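Local structure of NAD(+) phosphorylase MbcT (Mycobacterium tuberculosis, 6FKG) at residues Q160-R163 / P164-Q168; H133-F137 / L138-G142; E82-E86 / A87-L91. The protein acts as a toxin that degrades NAD(+) by phosphorolysis and kills the mycobacterial cell unless its cognate antitoxin MbcA blocks access to the active site. All blocks are in the same frame, centred on the assembly; numbering follows the deposited sequence. Where two conformers were deposited one is given.

Contact 1: residues Q160-R163 / P164-Q168; sequences QRTR and PGQLQ
The side-chain oxygen of Q166 is gripped from two sources: the backbone amide of R163 donates to OE1, with R163 N to Q166 OE1 at 2.9 Å, and the side-chain amide of Q141 supplies a second hydrogen bond. The R163 donor lies in the carbonyl plane on a lone pair, and the N-H points at the oxygen at 153°. Q166 carries CG beside its own backbone N (chi1 -80°) and runs on extended, which brings Q166 OE1 to 3.3 Å from T162 CA. A type II beta turn from R163 to Q166, with G165 at positive phi, reverses the chain here between helix 158-161 and strand 167-174. It is closed by the longer bond from Q166 N to R163 O, 3.2 Å. The R163 side chain bends at chi3 and lays its guanidinium over the Q166 amide, the two planes 27° apart, with Q166 OE1 3.5 Å from the guanidinium plane and over its centre. This is stacking without a hydrogen bond, since the nearest pair, R163 NH2 and Q166 NE2 at 3.3 Å, consists of two donors. Q166 NE2 instead bonds to T97 O on the neighbouring strand 89-103.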
# COMPACT_ATOMS: atom_id res chain seq x y z
N GLN B 160 -8.66 -30.52 25.84
CA GLN B 160 -7.41 -31.23 25.55
C GLN B 160 -6.58 -31.51 26.79
O GLN B 160 -5.78 -32.45 26.81
CB GLN B 160 -6.53 -30.43 24.58
CG GLN B 160 -6.94 -30.54 23.13
CD GLN B 160 -8.20 -29.77 22.85
OE1 GLN B 160 -8.35 -28.63 23.29
NE2 GLN B 160 -9.12 -30.38 22.11
N ARG B 161 -6.76 -30.70 27.83
CA ARG B 161 -5.81 -30.69 28.93
C ARG B 161 -6.30 -31.28 30.24
O ARG B 161 -5.53 -31.37 31.19
CB ARG B 161 -5.35 -29.26 29.17
CG ARG B 161 -4.87 -28.62 27.92
CD ARG B 161 -3.63 -27.87 28.18
NE ARG B 161 -2.84 -27.72 26.97
CZ ARG B 161 -1.98 -26.72 26.80
NH1 ARG B 161 -1.86 -25.83 27.76
NH2 ARG B 161 -1.27 -26.62 25.68
N THR B 162 -7.57 -31.67 30.29
CA THR B 162 -8.11 -32.20 31.52
C THR B 162 -8.49 -33.68 31.41
O THR B 162 -8.97 -34.15 30.38
CB THR B 162 -9.34 -31.40 32.00
OG1 THR B 162 -10.44 -31.61 31.10
CG2 THR B 162 -9.02 -29.90 32.10
N ARG B 163 -8.23 -34.40 32.49
CA ARG B 163 -8.65 -35.77 32.63
C ARG B 163 -10.15 -35.79 32.92
O ARG B 163 -10.69 -34.81 33.43
CB ARG B 163 -7.84 -36.45 33.73
CG ARG B 163 -6.35 -36.20 33.58
CD ARG B 163 -5.55 -36.79 34.73
NE ARG B 163 -5.80 -36.10 35.99
CZ ARG B 163 -5.24 -34.94 36.34
NH1 ARG B 163 -4.40 -34.33 35.51
NH2 ARG B 163 -5.53 -34.38 37.51
N PRO B 164 -10.83 -36.89 32.56
CA PRO B 164 -12.27 -37.06 32.78
C PRO B 164 -12.71 -36.63 34.18
O PRO B 164 -12.15 -37.09 35.18
CB PRO B 164 -12.49 -38.57 32.59
CG PRO B 164 -11.14 -39.16 32.24
CD PRO B 164 -10.28 -38.03 31.80
N GLY B 165 -13.70 -35.74 34.23
CA GLY B 165 -14.33 -35.37 35.49
C GLY B 165 -13.60 -34.34 36.33
O GLY B 165 -13.98 -34.14 37.49
N GLN B 166 -12.57 -33.71 35.78
CA GLN B 166 -11.88 -32.62 36.48
C GLN B 166 -12.80 -31.40 36.55
O GLN B 166 -12.77 -30.64 37.52
CB GLN B 166 -10.57 -32.25 35.79
CG GLN B 166 -9.42 -33.18 36.13
CD GLN B 166 -8.07 -32.55 35.86
OE1 GLN B 166 -7.52 -32.68 34.77
NE2 GLN B 166 -7.52 -31.85 36.86
N LEU B 167 -13.60 -31.22 35.51
CA LEU B 167 -14.68 -30.25 35.54
C LEU B 167 -15.99 -31.02 35.40
O LEU B 167 -16.17 -31.77 34.45
CB LEU B 167 -14.53 -29.21 34.43
CG LEU B 167 -13.84 -27.89 34.72
CD1 LEU B 167 -12.44 -28.11 35.24
CD2 LEU B 167 -13.81 -27.07 33.45
N GLN B 168 -16.90 -30.83 36.34
CA GLN B 168 -18.18 -31.54 36.30
C GLN B 168 -19.33 -30.60 36.56
O GLN B 168 -19.41 -29.99 37.63
CB GLN B 168 -18.20 -32.68 37.32
CG GLN B 168 -17.25 -33.82 36.99
CD GLN B 168 -17.17 -34.86 38.10
OE1 GLN B 168 -16.94 -34.52 39.26
NE2 GLN B 168 -17.36 -36.12 37.74

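Contact 2: residues H133-F137 / L138-G142; sequences HAAWF and LHMQG
H139 adopts a positive phi of 67°, the left-handed helical conformation, which makes it the C-prime residue of a Schellman motif ending helix 126-137. Two backbone bonds, one spanning the other, define the motif: M140 N reaches A135 O at 3.0 Å, and H139 N reaches W136 O, also at 3.0 Å. The second is set well above the carbonyl plane of W136. One turn of ordinary helical bonding persists beside them, L138 N donating to A134 O at 2.9 Å. From L138 on, the chain is no longer helical and leads through M140 and Q141 into strand 142-147. M140, extended beyond CG, passes its CB and CG close to A135 O and brings its sulfur against the methyl of A135, while L138 CG comes within 3.3 Å of A134 O. Helix 7-16 covers this side, with I13 against A134, L138 and M140. Elsewhere the helix end faces the antitoxin, where Y60 of the MbcA chain is hydrogen-bonded through its hydroxyl to H133 NE2 and meets the W136 ring. ND1 of H139 makes a weak hydrogen bond to F137 O, 3.3 Å away.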
# COMPACT_ATOMS: atom_id res chain seq x y z
N HIS B 133 -1.36 -16.57 28.66
CA HIS B 133 -0.77 -17.19 27.48
C HIS B 133 0.38 -18.11 27.87
O HIS B 133 0.46 -19.25 27.42
CB HIS B 133 -0.28 -16.12 26.52
CG HIS B 133 0.24 -16.65 25.22
ND1 HIS B 133 0.97 -15.87 24.35
CD2 HIS B 133 0.12 -17.86 24.63
CE1 HIS B 133 1.29 -16.58 23.28
NE2 HIS B 133 0.79 -17.80 23.43
N ALA B 134 1.27 -17.62 28.72
CA ALA B 134 2.44 -18.40 29.12
C ALA B 134 2.05 -19.64 29.93
O ALA B 134 2.63 -20.71 29.74
CB ALA B 134 3.40 -17.53 29.93
N ALA B 135 1.06 -19.51 30.81
CA ALA B 135 0.64 -20.65 31.63
C ALA B 135 0.10 -21.75 30.72
O ALA B 135 0.41 -22.93 30.90
CB ALA B 135 -0.42 -20.24 32.66
N TRP B 136 -0.71 -21.35 29.74
CA TRP B 136 -1.26 -22.29 28.77
C TRP B 136 -0.15 -22.92 27.93
O TRP B 136 -0.16 -24.13 27.65
CB TRP B 136 -2.26 -21.60 27.85
CG TRP B 136 -2.58 -22.40 26.60
CD1 TRP B 136 -3.47 -23.43 26.50
CD2 TRP B 136 -2.00 -22.23 25.30
NE1 TRP B 136 -3.48 -23.92 25.20
CE2 TRP B 136 -2.60 -23.19 24.45
CE3 TRP B 136 -1.05 -21.34 24.77
CZ2 TRP B 136 -2.27 -23.29 23.09
CZ3 TRP B 136 -0.72 -21.45 23.41
CH2 TRP B 136 -1.34 -22.41 22.59
N PHE B 137 0.80 -22.09 27.54
CA PHE B 137 1.93 -22.54 26.75
C PHE B 137 2.72 -23.63 27.49
O PHE B 137 3.21 -24.57 26.87
CB PHE B 137 2.83 -21.36 26.40
CG PHE B 137 4.03 -21.74 25.58
CD1 PHE B 137 3.90 -21.97 24.22
CD2 PHE B 137 5.27 -21.87 26.17
CE1 PHE B 137 4.99 -22.33 23.46
CE2 PHE B 137 6.37 -22.24 25.41
CZ PHE B 137 6.23 -22.46 24.05
N LEU B 138 2.82 -23.49 28.81
CA LEU B 138 3.54 -24.45 29.67
C LEU B 138 2.69 -25.66 30.06
O LEU B 138 3.09 -26.46 30.91
CB LEU B 138 4.04 -23.76 30.94
CG LEU B 138 5.10 -22.69 30.68
CD1 LEU B 138 5.35 -21.84 31.93
CD2 LEU B 138 6.39 -23.36 30.21
N HIS B 139 1.52 -25.78 29.44
CA HIS B 139 0.59 -26.89 29.64
C HIS B 139 -0.00 -26.91 31.04
O HIS B 139 -0.39 -27.97 31.53
CB HIS B 139 1.28 -28.23 29.33
CG HIS B 139 1.45 -28.48 27.87
ND1 HIS B 139 2.36 -27.78 27.10
CD2 HIS B 139 0.82 -29.33 27.03
CE1 HIS B 139 2.29 -28.19 25.85
NE2 HIS B 139 1.36 -29.13 25.78
N MET B 140 -0.08 -25.76 31.69
CA MET B 140 -0.80 -25.67 32.95
C MET B 140 -2.29 -25.72 32.64
O MET B 140 -2.71 -25.31 31.57
CB MET B 140 -0.44 -24.40 33.70
CG MET B 140 1.01 -24.34 34.09
SD MET B 140 1.46 -22.80 34.90
CE MET B 140 3.13 -23.21 35.46
N GLN B 141 -3.09 -26.22 33.58
CA GLN B 141 -4.50 -26.43 33.30
C GLN B 141 -5.31 -25.15 33.50
O GLN B 141 -6.44 -25.03 33.03
CB GLN B 141 -5.04 -27.55 34.18
CG GLN B 141 -4.49 -28.92 33.81
CD GLN B 141 -5.19 -30.03 34.54
OE1 GLN B 141 -5.30 -30.00 35.77
NE2 GLN B 141 -5.66 -31.02 33.81
N GLY B 142 -4.72 -24.17 34.18
CA GLY B 142 -5.41 -22.90 34.32
C GLY B 142 -4.69 -21.94 35.23
O GLY B 142 -3.55 -22.17 35.63

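Contact 3: residues E82-E86 / A87-L91; sequences EKMLE and AAYRL
A type I beta turn from M84 to A87 starts on the last residue of helix 81-84, and the chain then opens into the strand that starts at Y89. The turn is fastened by A87 N donating to M84 O at 3.0 Å, with the donor 43° out of the carbonyl plane and thus not on a lone pair. That same oxygen meets the Y89 ring at its edge, near the ring plane, M84 O lying 3.5 Å from Y89 CE1. M84 and L85 both pack against this ring. M84 starts with CG anti to the backbone N (chi1 -177°), which carries CG to 3.9 Å from Y89 CE1; SD stands obliquely, 5.4 Å from the ring centroid and 44° off its normal, a Met-aromatic contact. L85 brings one branch, CD2, to 3.6 Å from Y89 CD1, its side chain crossing that of Y89 at about a right angle. The arrangement is a helix-turn-strand connection in which the first strand residue turns its aromatic side chain back onto the end of the helix. Helix 63-76 backs M84 through V70 and A74, and helix 177-185 backs L85 through Y180. The phenol reaches out of the chain: Y89 OH is hydrogen-bonded to V68 O of the MbcA antitoxin, whose L69 packs on M84. Next to the turn, K83 and E86 form a long salt bridge, with K83 NZ 3.8 Å from E86 OE2.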
# COMPACT_ATOMS: atom_id res chain seq x y z
N GLU B 82 -29.24 -6.11 37.03
CA GLU B 82 -30.69 -6.23 37.07
C GLU B 82 -31.35 -6.14 35.71
O GLU B 82 -32.28 -6.88 35.41
CB GLU B 82 -31.29 -5.15 37.97
CG GLU B 82 -31.14 -5.41 39.45
CD GLU B 82 -29.81 -4.94 40.00
OE1 GLU B 82 -28.94 -4.49 39.22
OE2 GLU B 82 -29.65 -5.02 41.24
N LYS B 83 -30.88 -5.21 34.88
CA LYS B 83 -31.44 -5.03 33.54
C LYS B 83 -30.88 -6.05 32.54
O LYS B 83 -31.62 -6.57 31.69
CB LYS B 83 -31.16 -3.62 33.03
CG LYS B 83 -31.95 -2.52 33.73
CD LYS B 83 -33.44 -2.61 33.41
CE LYS B 83 -34.22 -1.45 34.00
NZ LYS B 83 -35.70 -1.65 33.86
N MET B 84 -29.59 -6.33 32.63
CA MET B 84 -28.95 -7.27 31.70
C MET B 84 -29.58 -8.65 31.79
O MET B 84 -29.77 -9.34 30.78
CB MET B 84 -27.44 -7.36 31.97
CG MET B 84 -26.67 -8.27 31.02
SD MET B 84 -24.89 -8.17 31.34
CE MET B 84 -24.69 -9.49 32.50
N LEU B 85 -29.91 -9.04 33.02
CA LEU B 85 -30.44 -10.38 33.28
C LEU B 85 -31.92 -10.52 32.90
O LEU B 85 -32.54 -11.55 33.16
CB LEU B 85 -30.24 -10.74 34.74
CG LEU B 85 -28.78 -10.96 35.12
CD1 LEU B 85 -28.66 -11.16 36.62
CD2 LEU B 85 -28.18 -12.18 34.35
N GLU B 86 -32.47 -9.48 32.30
CA GLU B 86 -33.76 -9.61 31.64
C GLU B 86 -33.62 -10.43 30.35
O GLU B 86 -34.57 -11.05 29.90
CB GLU B 86 -34.35 -8.24 31.33
CG GLU B 86 -34.71 -7.47 32.62
CD GLU B 86 -35.37 -6.16 32.32
OE1 GLU B 86 -35.58 -5.86 31.12
OE2 GLU B 86 -35.68 -5.43 33.28
N ALA B 87 -32.43 -10.40 29.76
CA ALA B 87 -32.10 -11.36 28.70
C ALA B 87 -31.81 -12.68 29.40
O ALA B 87 -31.50 -12.69 30.59
CB ALA B 87 -30.90 -10.88 27.86
N ALA B 88 -31.95 -13.80 28.69
CA ALA B 88 -31.93 -15.11 29.33
C ALA B 88 -30.52 -15.61 29.63
O ALA B 88 -29.77 -15.98 28.72
CB ALA B 88 -32.66 -16.12 28.46
N TYR B 89 -30.16 -15.63 30.92
CA TYR B 89 -28.88 -16.19 31.35
C TYR B 89 -29.11 -17.35 32.32
O TYR B 89 -30.16 -17.47 32.94
CB TYR B 89 -28.01 -15.14 32.05
CG TYR B 89 -27.44 -14.08 31.14
CD1 TYR B 89 -28.17 -12.94 30.83
CD2 TYR B 89 -26.17 -14.23 30.59
CE1 TYR B 89 -27.63 -11.95 30.00
CE2 TYR B 89 -25.62 -13.26 29.75
CZ TYR B 89 -26.35 -12.12 29.47
OH TYR B 89 -25.81 -11.16 28.65
N ARG B 90 -28.09 -18.19 32.46
CA ARG B 90 -28.14 -19.27 33.42
C ARG B 90 -26.87 -19.30 34.27
O ARG B 90 -25.80 -18.88 33.82
CB ARG B 90 -28.36 -20.62 32.72
CG ARG B 90 -29.78 -20.78 32.17
CD ARG B 90 -30.05 -22.18 31.67
NE ARG B 90 -31.46 -22.37 31.32
CZ ARG B 90 -31.90 -23.35 30.54
NH1 ARG B 90 -33.20 -23.46 30.27
NH2 ARG B 90 -31.04 -24.23 30.03
N LEU B 91 -27.02 -19.79 35.49
CA LEU B 91 -25.93 -19.90 36.43
C LEU B 91 -25.58 -21.37 36.60
O LEU B 91 -26.41 -22.18 37.03
CB LEU B 91 -26.31 -19.29 37.80
CG LEU B 91 -25.25 -19.45 38.89
CD1 LEU B 91 -23.95 -18.73 38.55
CD2 LEU B 91 -25.82 -18.94 40.20

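Overall arrangement
The three contacts illustrate how short local turns connect the helices to one curved mixed sheet in a RES-domain toxin. Contacts 1 and 2, with centres 15 Å apart, touch directly: R161 NH1 makes a probable, unusually short hydrogen bond to W136 O and its guanidinium a cation-pi contact with the W136 ring, while Q141 NE2 is probably hydrogen-bonded to R161 O, joining two turns separated by strands 142-147 and 150-156. Contact 3 stands apart, its centre 28 Å from that of contact 1 and 32 Å from that of contact 2, on the opposite side of the chain's centre from the latter. It shares the sheet with contact 1 through neighbouring strands 89-103 and 167-174. All three have residues that meet MbcA, the antitoxin that blocks access to the active site.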